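Local atomic coordinates of alpha-acetolactate decarboxylase (Bacillus subtilis subsp. subtilis str. 168, PDB entry 5XNE), a protein that converts acetolactate into acetoin and carbon dioxide, a decarboxylation on the route to butane-2,3-diol that may also help control internal pH in stationary-stage cells. Residues S2-V7 with S200-M205; T76-D81 with F109-I114; V17-F22 with T37-D42. One frame throughout, in Å; residues are numbered along the deposited sequence.

Contact 1. Residues S2-V7 with S200-M205; sequences SQIYQV and SQKMNM
The carboxamide of N204 and the peptide carbonyl of S2 are the flat groups that meet here. N204 ND2 donates to S2 O at 3.2 Å with an N-H...O angle of 154°. That oxygen lies close to the plane of the N204 carboxamide, whereas the donor stands 46° above the plane of the S2 carbonyl. CG of N204 is anti to its own carbonyl carbon (chi1 -68°), which puts it beside the backbone N. ND2 and the backbone N both donate to S2 O: N204 N reaches S2 O at 3.1 Å, a weak bond, and M203 N adds a second weak one at 3.4 Å. Three donors thus gather on one oxygen, the carboxamide making the straightest bond. The reverse connection is shorter: I4 N donates to N204 O at 2.9 Å. CB of Q3 lies 3.6 Å from CB of N204 on one side of the paired strands, while I4 and M205 share the other. The side chain of K202 crosses that of I4 at about a right angle, K202 CG standing 3.8 Å from I4 CD1, and K202 CD lies 3.7 Å from S2 C. N204 OD1 has its own partner, N206 ND2 of the second subunit. N204 and M205 also pair with an antiparallel strand of that subunit. The arrangement is typical of parallel beta bridging, Q3 with N204 and I4 with M205, which joins N-terminal strand 3-7 to the interrupted strand 195-208, from which the beta structure runs on across the dimer interface.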
loop_
_atom_site.group_PDB
_atom_site.type_symbol
_atom_site.label_atom_id
_atom_site.label_comp_id
_atom_site.label_asym_id
_atom_site.label_seq_id
_atom_site.Cartn_x
_atom_site.Cartn_y
_atom_site.Cartn_z
ATOM N N SER B 2 -9.476 -4.820 -12.053
ATOM C CA SER B 2 -9.743 -3.605 -11.286
ATOM C C SER B 2 -8.620 -3.338 -10.295
ATOM O O SER B 2 -8.844 -2.792 -9.209
ATOM C CB SER B 2 -11.082 -3.697 -10.541
ATOM O OG SER B 2 -11.517 -2.408 -10.106
ATOM N N GLN B 3 -7.403 -3.720 -10.661
ATOM C CA GLN B 3 -6.285 -3.486 -9.763
ATOM C C GLN B 3 -5.068 -2.930 -10.473
ATOM O O GLN B 3 -4.856 -3.165 -11.669
ATOM C CB GLN B 3 -5.890 -4.776 -9.041
ATOM C CG GLN B 3 -5.258 -5.823 -9.952
ATOM C CD GLN B 3 -4.744 -7.041 -9.204
ATOM O OE1 GLN B 3 -5.107 -7.284 -8.052
ATOM N NE2 GLN B 3 -3.897 -7.821 -9.866
ATOM N N ILE B 4 -4.271 -2.198 -9.707
ATOM C CA ILE B 4 -2.873 -1.959 -10.046
ATOM C C ILE B 4 -2.077 -3.118 -9.451
ATOM O O ILE B 4 -2.218 -3.422 -8.260
ATOM C CB ILE B 4 -2.348 -0.635 -9.472
ATOM C CG1 ILE B 4 -3.263 0.538 -9.850
ATOM C CG2 ILE B 4 -0.902 -0.405 -9.912
ATOM C CD1 ILE B 4 -3.323 0.819 -11.346
ATOM N N TYR B 5 -1.269 -3.782 -10.269
ATOM C CA TYR B 5 -0.367 -4.818 -9.777
ATOM C C TYR B 5 0.990 -4.171 -9.562
ATOM O O TYR B 5 1.652 -3.750 -10.519
ATOM C CB TYR B 5 -0.251 -5.995 -10.753
ATOM C CG TYR B 5 0.498 -7.173 -10.177
ATOM C CD1 TYR B 5 -0.129 -8.032 -9.289
ATOM C CD2 TYR B 5 1.822 -7.426 -10.521
ATOM C CE1 TYR B 5 0.528 -9.118 -8.743
ATOM C CE2 TYR B 5 2.498 -8.524 -9.979
ATOM C CZ TYR B 5 1.839 -9.358 -9.091
ATOM O OH TYR B 5 2.470 -10.450 -8.529
ATOM N N GLN B 6 1.382 -4.064 -8.298
ATOM C CA GLN B 6 2.571 -3.317 -7.896
ATOM C C GLN B 6 3.693 -4.262 -7.480
ATOM O O GLN B 6 3.554 -5.012 -6.505
ATOM C CB GLN B 6 2.220 -2.360 -6.755
ATOM C CG GLN B 6 3.379 -1.561 -6.216
ATOM C CD GLN B 6 4.055 -0.746 -7.280
ATOM O OE1 GLN B 6 3.401 0.005 -8.003
ATOM N NE2 GLN B 6 5.375 -0.880 -7.391
ATOM N N VAL B 7 4.796 -4.234 -8.227
ATOM C CA VAL B 7 5.950 -5.082 -7.935
ATOM C C VAL B 7 6.933 -4.305 -7.052
ATOM O O VAL B 7 7.560 -3.338 -7.494
ATOM C CB VAL B 7 6.632 -5.551 -9.239
ATOM C CG1 VAL B 7 7.959 -6.249 -8.943
ATOM C CG2 VAL B 7 5.706 -6.487 -10.010
ATOM N N SER B 200 -7.917 5.258 -16.884
ATOM C CA SER B 200 -8.509 4.026 -16.379
ATOM C C SER B 200 -8.482 4.052 -14.851
ATOM O O SER B 200 -7.427 4.224 -14.247
ATOM C CB SER B 200 -7.754 2.814 -16.928
ATOM O OG SER B 200 -8.408 1.596 -16.611
ATOM N N GLN B 201 -9.649 3.903 -14.230
ATOM C CA GLN B 201 -9.776 4.010 -12.778
ATOM C C GLN B 201 -9.684 2.629 -12.134
ATOM O O GLN B 201 -10.326 1.684 -12.588
ATOM C CB GLN B 201 -11.112 4.685 -12.419
ATOM C CG GLN B 201 -11.457 4.661 -10.935
ATOM C CD GLN B 201 -12.801 5.312 -10.661
ATOM O OE1 GLN B 201 -13.023 6.465 -11.024
ATOM N NE2 GLN B 201 -13.706 4.571 -10.035
ATOM N N LYS B 202 -8.897 2.507 -11.068
ATOM C CA LYS B 202 -8.742 1.221 -10.384
ATOM C C LYS B 202 -9.048 1.333 -8.879
ATOM O O LYS B 202 -8.619 2.297 -8.227
ATOM C CB LYS B 202 -7.323 0.674 -10.599
ATOM C CG LYS B 202 -6.982 0.358 -12.066
ATOM C CD LYS B 202 -7.988 -0.623 -12.653
ATOM C CE LYS B 202 -7.674 -0.982 -14.094
ATOM N NZ LYS B 202 -7.546 0.240 -14.871
ATOM N N MET B 203 -9.772 0.342 -8.343
ATOM C CA MET B 203 -10.200 0.346 -6.936
ATOM C C MET B 203 -9.359 -0.551 -6.037
ATOM O O MET B 203 -9.632 -0.664 -4.851
ATOM C CB MET B 203 -11.663 -0.099 -6.810
ATOM C CG MET B 203 -12.643 0.712 -7.624
ATOM S SD MET B 203 -12.609 2.441 -7.136
ATOM C CE MET B 203 -13.572 2.401 -5.610
ATOM N N ASN B 204 -8.368 -1.225 -6.614
ATOM C CA ASN B 204 -7.494 -2.109 -5.855
ATOM C C ASN B 204 -6.044 -1.838 -6.189
ATOM O O ASN B 204 -5.718 -1.512 -7.331
ATOM C CB ASN B 204 -7.758 -3.596 -6.148
ATOM C CG ASN B 204 -9.104 -4.083 -5.654
ATOM O OD1 ASN B 204 -9.213 -4.689 -4.574
ATOM N ND2 ASN B 204 -10.133 -3.856 -6.460
ATOM N N MET B 205 -5.176 -1.988 -5.198
ATOM C CA MET B 205 -3.749 -2.068 -5.464
ATOM C C MET B 205 -3.237 -3.342 -4.827
ATOM O O MET B 205 -3.384 -3.515 -3.610
ATOM C CB MET B 205 -2.984 -0.875 -4.906
ATOM C CG MET B 205 -1.483 -1.051 -5.125
ATOM S SD MET B 205 -0.460 -0.150 -3.981
ATOM C CE MET B 205 -0.997 -0.818 -2.414
#

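Contact 2. Residues T76-D81 with F109-I114; sequences TFFTPD and FYAIRI
F78 and A111 make the principal contact, and it is made by packing, with no hydrogen bond across the segments. CD2 of the F78 ring lies 3.7 Å from A111 CB, and CE2 is nearly as close to that methyl. The methyl approaches the ring obliquely. At the ring edge, near its plane, is I112 N, 4.2 Å from F78 CE2. A111 O is 3.8 Å from F78 CE2. CZ of F78 reaches R113 CB at 4.4 Å, again obliquely. CG is anti to the backbone N (chi1 -167°); the ring beyond it touches A111, I112 and R113. T76 adds a second apolar touch on A111, its CG2 4.0 Å from A111 CB.

The next shell of bonds is consistent with a held loop conformation. T79 OG1 donates to D81 OD1 at 2.8 Å, meeting the carboxylate from above its plane, and P80 between them is the centre of an inverse gamma turn, with a weak bond from D81 N to T79 O, also 2.8 Å. F78 N is bonded to D32 OD1, and the F78 ring meets that of F33. On the strand side, R113 NE and NH1 form salt bridges to D115 and D49, while its CB meets F78.

A111 and R113 turn their side chains to the loop and I112 turns away, the alternation expected of a beta strand. The contact is plain structural packing: an aromatic residue from the loop joining strands 73-76 and 82-86 packs, beside F33, on the A111 and R113 side of strand 109-115.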
loop_
_atom_site.group_PDB
_atom_site.type_symbol
_atom_site.label_atom_id
_atom_site.label_comp_id
_atom_site.label_asym_id
_atom_site.label_seq_id
_atom_site.Cartn_x
_atom_site.Cartn_y
_atom_site.Cartn_z
ATOM N N THR B 76 -1.335 -2.794 -15.139
ATOM C CA THR B 76 -2.775 -2.950 -15.038
ATOM C C THR B 76 -3.311 -3.400 -16.375
ATOM O O THR B 76 -2.610 -3.312 -17.395
ATOM C CB THR B 76 -3.462 -1.647 -14.605
ATOM O OG1 THR B 76 -4.775 -1.941 -14.117
ATOM C CG2 THR B 76 -3.562 -0.676 -15.768
ATOM N N PHE B 77 -4.545 -3.887 -16.365
ATOM C CA PHE B 77 -5.259 -4.111 -17.611
ATOM C C PHE B 77 -6.055 -2.844 -17.874
ATOM O O PHE B 77 -7.037 -2.547 -17.176
ATOM C CB PHE B 77 -6.159 -5.350 -17.531
ATOM C CG PHE B 77 -5.401 -6.639 -17.589
ATOM C CD1 PHE B 77 -4.817 -7.062 -18.782
ATOM C CD2 PHE B 77 -5.234 -7.412 -16.450
ATOM C CE1 PHE B 77 -4.098 -8.249 -18.838
ATOM C CE2 PHE B 77 -4.517 -8.601 -16.496
ATOM C CZ PHE B 77 -3.949 -9.019 -17.681
ATOM N N PHE B 78 -5.591 -2.084 -18.857
ATOM C CA PHE B 78 -6.110 -0.758 -19.124
ATOM C C PHE B 78 -7.497 -0.847 -19.742
ATOM O O PHE B 78 -7.721 -1.624 -20.671
ATOM C CB PHE B 78 -5.160 0.003 -20.039
ATOM C CG PHE B 78 -5.451 1.472 -20.136
ATOM C CD1 PHE B 78 -6.441 1.953 -20.986
ATOM C CD2 PHE B 78 -4.716 2.385 -19.390
ATOM C CE1 PHE B 78 -6.703 3.310 -21.069
ATOM C CE2 PHE B 78 -4.965 3.738 -19.469
ATOM C CZ PHE B 78 -5.960 4.211 -20.318
ATOM N N THR B 79 -8.418 -0.053 -19.206
ATOM C CA THR B 79 -9.763 0.059 -19.765
ATOM C C THR B 79 -10.048 1.533 -19.983
ATOM O O THR B 79 -9.780 2.353 -19.117
ATOM C CB THR B 79 -10.825 -0.559 -18.842
ATOM O OG1 THR B 79 -10.880 0.181 -17.619
ATOM C CG2 THR B 79 -10.483 -2.009 -18.532
ATOM N N PRO B 80 -10.596 1.889 -21.150
ATOM C CA PRO B 80 -10.781 3.315 -21.445
ATOM C C PRO B 80 -11.996 3.939 -20.736
ATOM O O PRO B 80 -13.014 4.213 -21.375
ATOM C CB PRO B 80 -10.974 3.325 -22.961
ATOM C CG PRO B 80 -11.551 1.985 -23.270
ATOM C CD PRO B 80 -10.927 1.027 -22.296
ATOM N N ASP B 81 -11.882 4.183 -19.437
ATOM C CA ASP B 81 -13.020 4.670 -18.651
ATOM C C ASP B 81 -13.384 6.117 -18.953
ATOM O O ASP B 81 -14.560 6.494 -18.909
ATOM C CB ASP B 81 -12.731 4.529 -17.158
ATOM C CG ASP B 81 -12.419 3.102 -16.763
ATOM O OD1 ASP B 81 -12.830 2.175 -17.487
ATOM O OD2 ASP B 81 -11.770 2.899 -15.718
ATOM N N PHE B 109 -6.665 5.011 -7.564
ATOM C CA PHE B 109 -5.544 4.816 -8.494
ATOM C C PHE B 109 -6.013 4.979 -9.934
ATOM O O PHE B 109 -7.112 4.538 -10.275
ATOM C CB PHE B 109 -4.936 3.424 -8.317
ATOM C CG PHE B 109 -4.247 3.220 -6.992
ATOM C CD1 PHE B 109 -4.983 2.966 -5.833
ATOM C CD2 PHE B 109 -2.861 3.260 -6.907
ATOM C CE1 PHE B 109 -4.334 2.783 -4.606
ATOM C CE2 PHE B 109 -2.212 3.070 -5.686
ATOM C CZ PHE B 109 -2.952 2.831 -4.547
ATOM N N TYR B 110 -5.190 5.601 -10.783
ATOM C CA TYR B 110 -5.532 5.729 -12.202
ATOM C C TYR B 110 -4.356 5.361 -13.085
ATOM O O TYR B 110 -3.206 5.648 -12.753
ATOM C CB TYR B 110 -5.977 7.162 -12.556
ATOM C CG TYR B 110 -7.141 7.646 -11.736
ATOM C CD1 TYR B 110 -6.930 8.282 -10.521
ATOM C CD2 TYR B 110 -8.446 7.441 -12.162
ATOM C CE1 TYR B 110 -7.996 8.726 -9.743
ATOM C CE2 TYR B 110 -9.520 7.875 -11.392
ATOM C CZ TYR B 110 -9.280 8.515 -10.183
ATOM O OH TYR B 110 -10.337 8.953 -9.407
ATOM N N ALA B 111 -4.651 4.736 -14.214
ATOM C CA ALA B 111 -3.678 4.638 -15.288
ATOM C C ALA B 111 -4.021 5.737 -16.274
ATOM O O ALA B 111 -5.204 6.051 -16.486
ATOM C CB ALA B 111 -3.718 3.283 -15.959
ATOM N N ILE B 112 -3.002 6.339 -16.864
ATOM C CA ILE B 112 -3.246 7.440 -17.784
ATOM C C ILE B 112 -2.329 7.356 -18.991
ATOM O O ILE B 112 -1.148 7.017 -18.888
ATOM C CB ILE B 112 -3.087 8.797 -17.073
ATOM C CG1 ILE B 112 -3.386 9.963 -18.028
ATOM C CG2 ILE B 112 -1.702 8.945 -16.523
ATOM C CD1 ILE B 112 -3.461 11.302 -17.313
ATOM N N ARG B 113 -2.903 7.684 -20.148
ATOM C CA ARG B 113 -2.215 7.607 -21.416
ATOM C C ARG B 113 -2.510 8.847 -22.243
ATOM O O ARG B 113 -3.660 9.273 -22.349
ATOM C CB ARG B 113 -2.649 6.352 -22.162
ATOM C CG ARG B 113 -1.991 6.140 -23.477
ATOM C CD ARG B 113 -2.504 4.850 -24.067
ATOM N NE ARG B 113 -2.057 4.706 -25.435
ATOM C CZ ARG B 113 -2.157 3.581 -26.126
ATOM N NH1 ARG B 113 -2.658 2.493 -25.546
ATOM N NH2 ARG B 113 -1.733 3.548 -27.381
ATOM N N ILE B 114 -1.451 9.414 -22.798
ATOM C CA ILE B 114 -1.520 10.573 -23.673
ATOM C C ILE B 114 -0.968 10.146 -25.026
ATOM O O ILE B 114 0.202 9.781 -25.112
ATOM C CB ILE B 114 -0.658 11.743 -23.160
ATOM C CG1 ILE B 114 -1.260 12.489 -21.975
ATOM C CG2 ILE B 114 -0.462 12.717 -24.232
ATOM C CD1 ILE B 114 -0.405 13.692 -21.609
#

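Contact 3. Residues V17-F22 with T37-D42; sequences VYDGDF and TFNKLD
N39 grips the backbone of G20 with both ends of its carboxamide. OD1 of N39 accepts from G20 N at 2.8 Å (163° at the hydrogen), the donor standing above the carboxamide plane. ND2 of N39 returns a bond to G20 O at 3.1 Å (165°), with that oxygen almost exactly in the amide plane. Two bonds to one residue should hold the carboxamide against rotation. An alanine here would probably leave G20 N without this acceptor and G20 O with one donor fewer, loosening the hold between the two loops. Beside this pair, K40 N donates to Y18 O at 2.9 Å and makes a weak bond to D19 OD1 at 3.4 Å. D19 OD1 and K40 NZ also share an outside partner, the hydroxyl of Y133. Packing completes the contact: L41 CG, anti to its carbonyl carbon (chi1 -65°), lies over one face of the Y18 ring, 3.8 Å from its centroid, a CH-pi contact, while L41 CD1 reaches CZ of Y18. The two loops, one following helix 10-14 and the other linking strands 33-37 and 44-48, meet next to L13 of that helix, with helix 136-139 also packed on Y18.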
loop_
_atom_site.group_PDB
_atom_site.type_symbol
_atom_site.label_atom_id
_atom_site.label_comp_id
_atom_site.label_asym_id
_atom_site.label_seq_id
_atom_site.Cartn_x
_atom_site.Cartn_y
_atom_site.Cartn_z
ATOM N N VAL B 17 18.334 -1.488 -3.814
ATOM C CA VAL B 17 17.977 -2.857 -4.141
ATOM C C VAL B 17 17.526 -2.852 -5.592
ATOM O O VAL B 17 16.360 -2.610 -5.896
ATOM C CB VAL B 17 16.882 -3.398 -3.216
ATOM C CG1 VAL B 17 16.451 -4.791 -3.631
ATOM C CG2 VAL B 17 17.387 -3.405 -1.773
ATOM N N TYR B 18 18.465 -3.091 -6.493
ATOM C CA TYR B 18 18.156 -2.992 -7.920
ATOM C C TYR B 18 17.900 -4.335 -8.581
ATOM O O TYR B 18 17.596 -4.383 -9.769
ATOM C CB TYR B 18 19.284 -2.274 -8.661
ATOM C CG TYR B 18 19.564 -0.886 -8.139
ATOM C CD1 TYR B 18 18.533 -0.068 -7.685
ATOM C CD2 TYR B 18 20.863 -0.394 -8.076
ATOM C CE1 TYR B 18 18.788 1.215 -7.196
ATOM C CE2 TYR B 18 21.126 0.877 -7.589
ATOM C CZ TYR B 18 20.093 1.675 -7.145
ATOM O OH TYR B 18 20.354 2.932 -6.658
ATOM N N ASP B 19 18.014 -5.419 -7.827
ATOM C CA ASP B 19 17.799 -6.753 -8.383
ATOM C C ASP B 19 16.543 -7.367 -7.778
ATOM O O ASP B 19 16.522 -7.667 -6.587
ATOM C CB ASP B 19 19.007 -7.660 -8.110
ATOM C CG ASP B 19 20.247 -7.273 -8.913
ATOM O OD1 ASP B 19 20.255 -6.228 -9.597
ATOM O OD2 ASP B 19 21.226 -8.036 -8.843
ATOM N N GLY B 20 15.491 -7.534 -8.576
ATOM C CA GLY B 20 14.301 -8.216 -8.100
ATOM C C GLY B 20 14.169 -9.610 -8.688
ATOM O O GLY B 20 15.059 -10.078 -9.398
ATOM N N ASP B 21 13.059 -10.279 -8.389
ATOM C CA ASP B 21 12.820 -11.602 -8.953
ATOM C C ASP B 21 11.590 -11.657 -9.858
ATOM O O ASP B 21 11.220 -12.733 -10.334
ATOM C CB ASP B 21 12.705 -12.647 -7.832
ATOM C CG ASP B 21 11.527 -12.406 -6.911
ATOM O OD1 ASP B 21 10.907 -11.321 -6.975
ATOM O OD2 ASP B 21 11.223 -13.305 -6.090
ATOM N N PHE B 22 10.960 -10.513 -10.112
ATOM C CA PHE B 22 9.825 -10.508 -11.032
ATOM C C PHE B 22 10.273 -10.702 -12.473
ATOM O O PHE B 22 11.072 -9.928 -13.006
ATOM C CB PHE B 22 9.016 -9.219 -10.928
ATOM C CG PHE B 22 7.824 -9.189 -11.860
ATOM C CD1 PHE B 22 6.640 -9.815 -11.510
ATOM C CD2 PHE B 22 7.895 -8.534 -13.079
ATOM C CE1 PHE B 22 5.542 -9.786 -12.373
ATOM C CE2 PHE B 22 6.804 -8.501 -13.944
ATOM C CZ PHE B 22 5.638 -9.129 -13.590
ATOM N N THR B 37 11.197 -0.242 -14.013
ATOM C CA THR B 37 12.586 -0.365 -14.429
ATOM C C THR B 37 12.948 -1.845 -14.466
ATOM O O THR B 37 12.087 -2.714 -14.352
ATOM C CB THR B 37 13.523 0.441 -13.498
ATOM O OG1 THR B 37 14.857 0.436 -14.021
ATOM C CG2 THR B 37 13.524 -0.124 -12.067
ATOM N N PHE B 38 14.227 -2.120 -14.678
ATOM C CA PHE B 38 14.728 -3.478 -14.842
ATOM C C PHE B 38 15.805 -3.754 -13.809
ATOM O O PHE B 38 16.300 -2.824 -13.175
ATOM C CB PHE B 38 15.317 -3.680 -16.237
ATOM C CG PHE B 38 14.311 -3.580 -17.345
ATOM C CD1 PHE B 38 13.849 -2.345 -17.776
ATOM C CD2 PHE B 38 13.859 -4.723 -17.976
ATOM C CE1 PHE B 38 12.915 -2.266 -18.795
ATOM C CE2 PHE B 38 12.938 -4.643 -19.014
ATOM C CZ PHE B 38 12.465 -3.419 -19.415
ATOM N N ASN B 39 16.185 -5.017 -13.670
ATOM C CA ASN B 39 17.288 -5.346 -12.778
ATOM C C ASN B 39 18.534 -4.561 -13.159
ATOM O O ASN B 39 18.772 -4.263 -14.340
ATOM C CB ASN B 39 17.559 -6.849 -12.780
ATOM C CG ASN B 39 16.691 -7.584 -11.764
ATOM O OD1 ASN B 39 15.626 -7.084 -11.359
ATOM N ND2 ASN B 39 17.135 -8.768 -11.339
ATOM N N LYS B 40 19.291 -4.191 -12.132
ATOM C CA LYS B 40 20.491 -3.360 -12.252
ATOM C C LYS B 40 20.191 -1.929 -12.714
ATOM O O LYS B 40 21.120 -1.186 -13.021
ATOM C CB LYS B 40 21.509 -4.008 -13.207
ATOM C CG LYS B 40 21.645 -5.519 -13.066
ATOM C CD LYS B 40 22.833 -6.040 -13.883
ATOM C CE LYS B 40 24.143 -5.603 -13.233
ATOM N NZ LYS B 40 24.290 -6.097 -11.829
ATOM N N LEU B 41 18.913 -1.525 -12.696
ATOM C CA LEU B 41 18.477 -0.245 -13.290
ATOM C C LEU B 41 18.876 -0.155 -14.762
ATOM O O LEU B 41 19.145 0.926 -15.275
ATOM C CB LEU B 41 19.049 0.972 -12.550
ATOM C CG LEU B 41 18.634 1.231 -11.112
ATOM C CD1 LEU B 41 19.161 2.600 -10.694
ATOM C CD2 LEU B 41 17.119 1.157 -10.952
ATOM N N ASP B 42 18.885 -1.292 -15.447
ATOM C CA ASP B 42 19.276 -1.316 -16.852
ATOM C C ASP B 42 18.090 -0.902 -17.720
ATOM O O ASP B 42 17.433 -1.739 -18.345
ATOM C CB ASP B 42 19.790 -2.701 -17.220
ATOM C CG ASP B 42 20.345 -2.776 -18.628
ATOM O OD1 ASP B 42 20.482 -1.723 -19.290
ATOM O OD2 ASP B 42 20.637 -3.912 -19.062
#

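Contacts 1 and 2 form one neighbourhood, their centres about 9 Å apart. Two probable hydrogen bonds join them, Q3 O to T76 OG1 at 2.7 Å and Q201 N to D81 OD2 at 2.8 Å, and their strands 195-208 and 109-115 are paired neighbours. Contact 3 lies about 21 Å from contact 1, centre to centre, yet touches it where V7 CG1 meets F22 CB at 3.7 Å. Contacts 2 and 3 do not touch, their nearest atoms about 10 Å apart. The zinc ion, bound by H173, H175 and H186, lies about 9 Å from the L41 side chain, 10 Å from Q6 and 12 Å from I112; each contact brings a side chain within that range of the metal, but none supplies a ligand.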